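Local structure of Mll7089 protein (Mesorhizobium loti, 2OZ8) at residues A[16-21]-A[320-325]; A[134-139]-A[163-168]. The protein is of unknown function but belongs to the mandelate racemase/muconate lactonizing enzyme family of the enolase superfamily and may act as a magnesium-dependent hydro-lyase. All blocks are in the same frame, centred on the assembly; numbering follows the deposited sequence.

Interaction 1 of 2, residues A[16-21]-A[320-325]; sequences ARDRVI and FQNFDH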
# COMPACT_ATOMS: atom_id res chain seq x y z
N ALA A 16 -3.50 6.81 52.16
CA ALA A 16 -2.92 5.47 51.99
C ALA A 16 -3.95 4.51 51.45
O ALA A 16 -5.16 4.62 51.75
CB ALA A 16 -2.34 4.94 53.32
N ARG A 17 -3.46 3.57 50.63
CA ARG A 17 -4.27 2.46 50.13
C ARG A 17 -4.26 1.32 51.14
O ARG A 17 -3.39 1.26 52.00
CB ARG A 17 -3.72 1.95 48.79
CG ARG A 17 -4.03 2.89 47.64
CD ARG A 17 -3.38 2.40 46.34
NE ARG A 17 -3.53 3.37 45.27
CZ ARG A 17 -4.53 3.38 44.40
NH1 ARG A 17 -5.50 2.47 44.46
NH2 ARG A 17 -4.56 4.30 43.45
N ASP A 18 -5.23 0.42 51.01
CA ASP A 18 -5.27 -0.81 51.80
C ASP A 18 -4.33 -1.94 51.34
O ASP A 18 -4.08 -2.87 52.09
CB ASP A 18 -6.72 -1.31 51.94
CG ASP A 18 -7.34 -1.76 50.62
OD1 ASP A 18 -7.04 -1.19 49.51
OD2 ASP A 18 -8.16 -2.72 50.71
N ARG A 19 -3.80 -1.84 50.12
CA ARG A 19 -2.85 -2.81 49.57
C ARG A 19 -1.99 -2.06 48.56
O ARG A 19 -2.39 -1.00 48.09
CB ARG A 19 -3.60 -3.94 48.84
CG ARG A 19 -4.18 -3.54 47.49
CD ARG A 19 -5.05 -4.61 46.83
NE ARG A 19 -6.36 -4.05 46.51
CZ ARG A 19 -6.92 -3.92 45.32
NH1 ARG A 19 -6.40 -4.35 44.19
NH2 ARG A 19 -8.10 -3.38 45.29
N VAL A 20 -0.84 -2.63 48.20
CA VAL A 20 -0.08 -2.10 47.07
C VAL A 20 -0.78 -2.47 45.77
O VAL A 20 -1.22 -3.64 45.60
CB VAL A 20 1.41 -2.59 47.04
CG1 VAL A 20 2.18 -1.97 45.85
CG2 VAL A 20 2.13 -2.17 48.31
N ILE A 21 -0.91 -1.48 44.87
CA ILE A 21 -1.40 -1.72 43.51
C ILE A 21 -0.28 -1.53 42.49
O ILE A 21 0.67 -0.83 42.75
CB ILE A 21 -2.61 -0.84 43.07
CG1 ILE A 21 -2.19 0.62 42.85
CG2 ILE A 21 -3.79 -1.07 43.97
CD1 ILE A 21 -3.17 1.44 42.08
N PHE A 320 -11.52 -3.10 43.24
CA PHE A 320 -11.61 -3.18 44.68
C PHE A 320 -10.81 -2.09 45.39
O PHE A 320 -10.33 -2.32 46.49
CB PHE A 320 -11.21 -4.60 45.18
CG PHE A 320 -12.04 -5.67 44.57
CD1 PHE A 320 -13.21 -6.08 45.17
CD2 PHE A 320 -11.66 -6.26 43.35
CE1 PHE A 320 -13.99 -7.04 44.61
CE2 PHE A 320 -12.46 -7.25 42.76
CZ PHE A 320 -13.63 -7.61 43.38
N GLN A 321 -10.69 -0.91 44.81
CA GLN A 321 -9.96 0.19 45.48
C GLN A 321 -10.73 0.76 46.74
O GLN A 321 -11.96 0.65 46.83
CB GLN A 321 -9.58 1.26 44.47
CG GLN A 321 -8.50 0.78 43.49
CD GLN A 321 -8.37 1.66 42.27
OE1 GLN A 321 -7.30 2.21 42.01
NE2 GLN A 321 -9.48 1.81 41.51
N ASN A 322 -10.00 1.28 47.73
CA ASN A 322 -10.65 1.79 48.95
C ASN A 322 -11.08 3.24 48.71
O ASN A 322 -10.43 4.15 49.19
CB ASN A 322 -9.76 1.69 50.19
CG ASN A 322 -8.49 2.54 50.07
OD1 ASN A 322 -7.96 2.72 48.97
ND2 ASN A 322 -7.99 3.08 51.21
N PHE A 323 -12.19 3.41 47.99
CA PHE A 323 -12.66 4.73 47.50
C PHE A 323 -14.08 5.06 47.99
O PHE A 323 -14.49 6.18 47.93
CB PHE A 323 -12.69 4.78 45.94
CG PHE A 323 -11.33 4.79 45.27
CD1 PHE A 323 -10.16 4.95 46.00
CD2 PHE A 323 -11.23 4.66 43.89
CE1 PHE A 323 -8.87 4.96 45.34
CE2 PHE A 323 -9.99 4.67 43.24
CZ PHE A 323 -8.81 4.85 43.97
N ASP A 324 -14.82 4.08 48.46
CA ASP A 324 -16.26 4.25 48.62
C ASP A 324 -16.62 5.28 49.69
O ASP A 324 -17.68 5.91 49.62
CB ASP A 324 -16.92 2.89 48.93
CG ASP A 324 -16.91 1.92 47.74
OD1 ASP A 324 -16.24 2.16 46.68
OD2 ASP A 324 -17.61 0.90 47.84
N HIS A 325 -15.75 5.45 50.68
CA HIS A 325 -16.01 6.35 51.77
C HIS A 325 -16.18 7.81 51.30
O HIS A 325 -16.75 8.67 52.03
CB HIS A 325 -14.89 6.24 52.81
CG HIS A 325 -13.57 6.70 52.30
ND1 HIS A 325 -12.83 5.98 51.38
CD2 HIS A 325 -12.85 7.82 52.57
CE1 HIS A 325 -11.72 6.63 51.11
NE2 HIS A 325 -11.71 7.75 51.82
O HOH W 1 -6.83 0.86 47.02
O HOH W 2 -6.28 4.28 40.83

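Interaction 2 of 2, residues A[134-139]-A[163-168]; sequences KAYASG and AFKIKV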
# COMPACT_ATOMS: atom_id res chain seq x y z
N LYS A 134 -21.72 -6.52 32.67
CA LYS A 134 -20.78 -7.41 33.38
C LYS A 134 -19.55 -6.71 33.89
O LYS A 134 -18.93 -5.86 33.20
CB LYS A 134 -20.31 -8.50 32.43
CG LYS A 134 -21.46 -9.33 31.90
CD LYS A 134 -20.95 -10.55 31.14
CE LYS A 134 -21.26 -10.40 29.72
NZ LYS A 134 -21.00 -11.71 29.07
N ALA A 135 -19.15 -7.10 35.08
CA ALA A 135 -17.98 -6.50 35.69
C ALA A 135 -16.96 -7.62 35.88
O ALA A 135 -17.32 -8.73 36.18
CB ALA A 135 -18.38 -5.85 37.05
N TYR A 136 -15.68 -7.33 35.67
CA TYR A 136 -14.68 -8.34 35.92
C TYR A 136 -13.80 -7.86 37.05
O TYR A 136 -13.72 -6.67 37.30
CB TYR A 136 -13.86 -8.68 34.67
CG TYR A 136 -13.04 -7.57 34.08
CD1 TYR A 136 -11.74 -7.38 34.47
CD2 TYR A 136 -13.54 -6.76 33.08
CE1 TYR A 136 -10.95 -6.41 33.90
CE2 TYR A 136 -12.76 -5.76 32.47
CZ TYR A 136 -11.46 -5.60 32.90
OH TYR A 136 -10.62 -4.64 32.41
N ALA A 137 -13.21 -8.81 37.75
CA ALA A 137 -12.45 -8.48 38.94
C ALA A 137 -11.00 -8.31 38.51
O ALA A 137 -10.47 -9.19 37.89
CB ALA A 137 -12.59 -9.60 39.97
N SER A 138 -10.39 -7.20 38.88
CA SER A 138 -9.08 -6.83 38.44
C SER A 138 -8.20 -6.50 39.64
O SER A 138 -8.48 -5.60 40.41
CB SER A 138 -9.21 -5.65 37.50
OG SER A 138 -7.97 -5.15 37.12
N GLY A 139 -7.13 -7.23 39.78
CA GLY A 139 -6.36 -7.23 41.01
C GLY A 139 -5.33 -6.14 41.11
O GLY A 139 -5.02 -5.73 42.22
N ALA A 163 -15.25 -13.51 35.93
CA ALA A 163 -14.13 -13.08 35.09
C ALA A 163 -13.10 -12.29 35.92
O ALA A 163 -13.48 -11.48 36.78
CB ALA A 163 -14.65 -12.26 33.90
N PHE A 164 -11.81 -12.53 35.65
CA PHE A 164 -10.69 -12.14 36.52
C PHE A 164 -9.50 -11.68 35.66
O PHE A 164 -9.15 -12.35 34.71
CB PHE A 164 -10.24 -13.36 37.37
CG PHE A 164 -11.36 -13.95 38.19
CD1 PHE A 164 -11.72 -13.39 39.42
CD2 PHE A 164 -12.11 -15.01 37.71
CE1 PHE A 164 -12.80 -13.86 40.14
CE2 PHE A 164 -13.25 -15.51 38.47
CZ PHE A 164 -13.57 -14.93 39.66
N LYS A 165 -8.91 -10.53 35.99
CA LYS A 165 -7.73 -10.03 35.28
C LYS A 165 -6.56 -9.88 36.22
O LYS A 165 -6.68 -9.27 37.29
CB LYS A 165 -8.00 -8.69 34.61
CG LYS A 165 -6.87 -8.24 33.69
CD LYS A 165 -6.66 -6.70 33.72
CE LYS A 165 -7.73 -5.97 33.00
NZ LYS A 165 -7.55 -4.50 32.83
N ILE A 166 -5.42 -10.43 35.80
CA ILE A 166 -4.19 -10.35 36.53
C ILE A 166 -3.13 -9.67 35.72
O ILE A 166 -3.23 -9.60 34.47
CB ILE A 166 -3.71 -11.75 36.98
CG1 ILE A 166 -3.38 -12.62 35.77
CG2 ILE A 166 -4.80 -12.39 37.92
CD1 ILE A 166 -2.78 -13.97 36.11
N LYS A 167 -2.13 -9.15 36.44
CA LYS A 167 -0.99 -8.45 35.85
C LYS A 167 0.13 -9.39 35.63
O LYS A 167 0.45 -10.15 36.52
CB LYS A 167 -0.50 -7.34 36.77
CG LYS A 167 -1.56 -6.30 37.06
CD LYS A 167 -1.98 -5.50 35.87
CE LYS A 167 -2.90 -4.35 36.24
NZ LYS A 167 -3.55 -3.72 35.01
N VAL A 168 0.73 -9.33 34.45
CA VAL A 168 1.87 -10.18 34.15
C VAL A 168 2.98 -9.31 33.62
O VAL A 168 2.88 -8.10 33.71
CB VAL A 168 1.52 -11.33 33.15
CG1 VAL A 168 0.47 -12.29 33.78
CG2 VAL A 168 1.04 -10.78 31.83
O HOH W 3 -17.57 -11.37 36.47
O HOH W 4 -5.73 -6.27 37.26

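Interaction 1 of 2, residues A[16-21]-A[320-325]
Three direct hydrogen bonds, all from side-chain N-H groups, join the segment 16-21, which turns a corner at Asp-18 and Arg-19, to the loop 320-325. Asn-322, the centre of an inverse gamma turn, has CG in the crowded position between backbone N and carbonyl carbon (chi1 63°) and sends ND2 to Ala-16 O at 3.3 Å, on a carbonyl lone pair; Pro-373 O is a second acceptor, so two carbonyls grip this nitrogen. Arg-17 runs extended from CG to NE beside Gln-321, and its NH1 reaches Gln-321 OE1 at 3.1 Å, the guanidinium and amide planes 19° apart. The third bond, Arg-19 NH2 to Phe-320 O, is weak and bent, with Ser-319 O also taking this nitrogen. Water 1 accepts from Arg-17 NH1 and Asn-322 N and donates to Asp-18 OD1; water 2 links Arg-17 NH2 to Gln-321 OE1. Ile-21 CD1 sits 3.3 Å above the centre of the Arg-17 guanidinium. Arg-17 NE is bound to Asp-30 O and Asp-18 OD2 to Asn-375. As in the two-domain enolase-superfamily architecture, the contact joins the N-terminal antiparallel sheet, where strands 5-17 and 20-22 pair with strand 27-40, to the loop after barrel strand 313-318, while Arg-19 and Phe-320 pack against helix 146-158.

Interaction 2 of 2, residues A[134-139]-A[163-168]
Strands 134-138 and 163-167 are parallel neighbours with axes 36° apart, joined by backbone hydrogen bonds from Ala-137 N to Ala-163 O, Lys-165 N to Ala-137 O and Gly-139 N to Lys-165 O, the last two nearly along the C=O axis and the first from above the carbonyl plane. Linked through helix 146-158, they form a beta-alpha-beta unit of the enolase-superfamily barrel. On one face, Ala-137 CB meets Phe-164 CD1 at 3.9 Å, next to that helix. On the other, Lys-165 leaves with CG anti to the backbone N, then bends at chi2 and chi3 so that its CE lies at the ring edge of Tyr-136, 3.4 Å from CE1. NZ makes a weak hydrogen bond to Tyr-136 OH at 3.1 Å, and Tyr-136 CB packs on Ala-163 CB. Lys-165 NZ also forms salt bridges with Glu-224 and Glu-317, and Ser-138 OG bonds to Glu-317. A leucine in place of Tyr-136 would probably leave the bent lysine chain less well fixed in rotation, since the hydroxyl and the ring edge are gone. The two carboxylates would tend to keep the buried ammonium protonated, on the face turned into the barrel.

Overall arrangement
From the N terminus, the chain first builds the antiparallel sheet of strands 5-17, 20-22, 27-40 and 45-52, whose segment 16-21 is later met by 320-325. Interaction 1 therefore closes a loop of nearly 300 residues that contains the parallel barrel strands from 132-138 to 313-318. Interaction 2 is nested inside it and closes a short one: strand 132-138, helix 146-158 and strand 163-167 form a beta-alpha-beta unit at the start of the barrel. The two centres lie about 16 Å apart, and they touch directly, through Arg-19 NH1 against Gly-139 O and Phe-320 against Ala-137. Interaction 1 ties the N-terminal sheet to the loop after strand 313-318, while interaction 2 pairs two barrel strands.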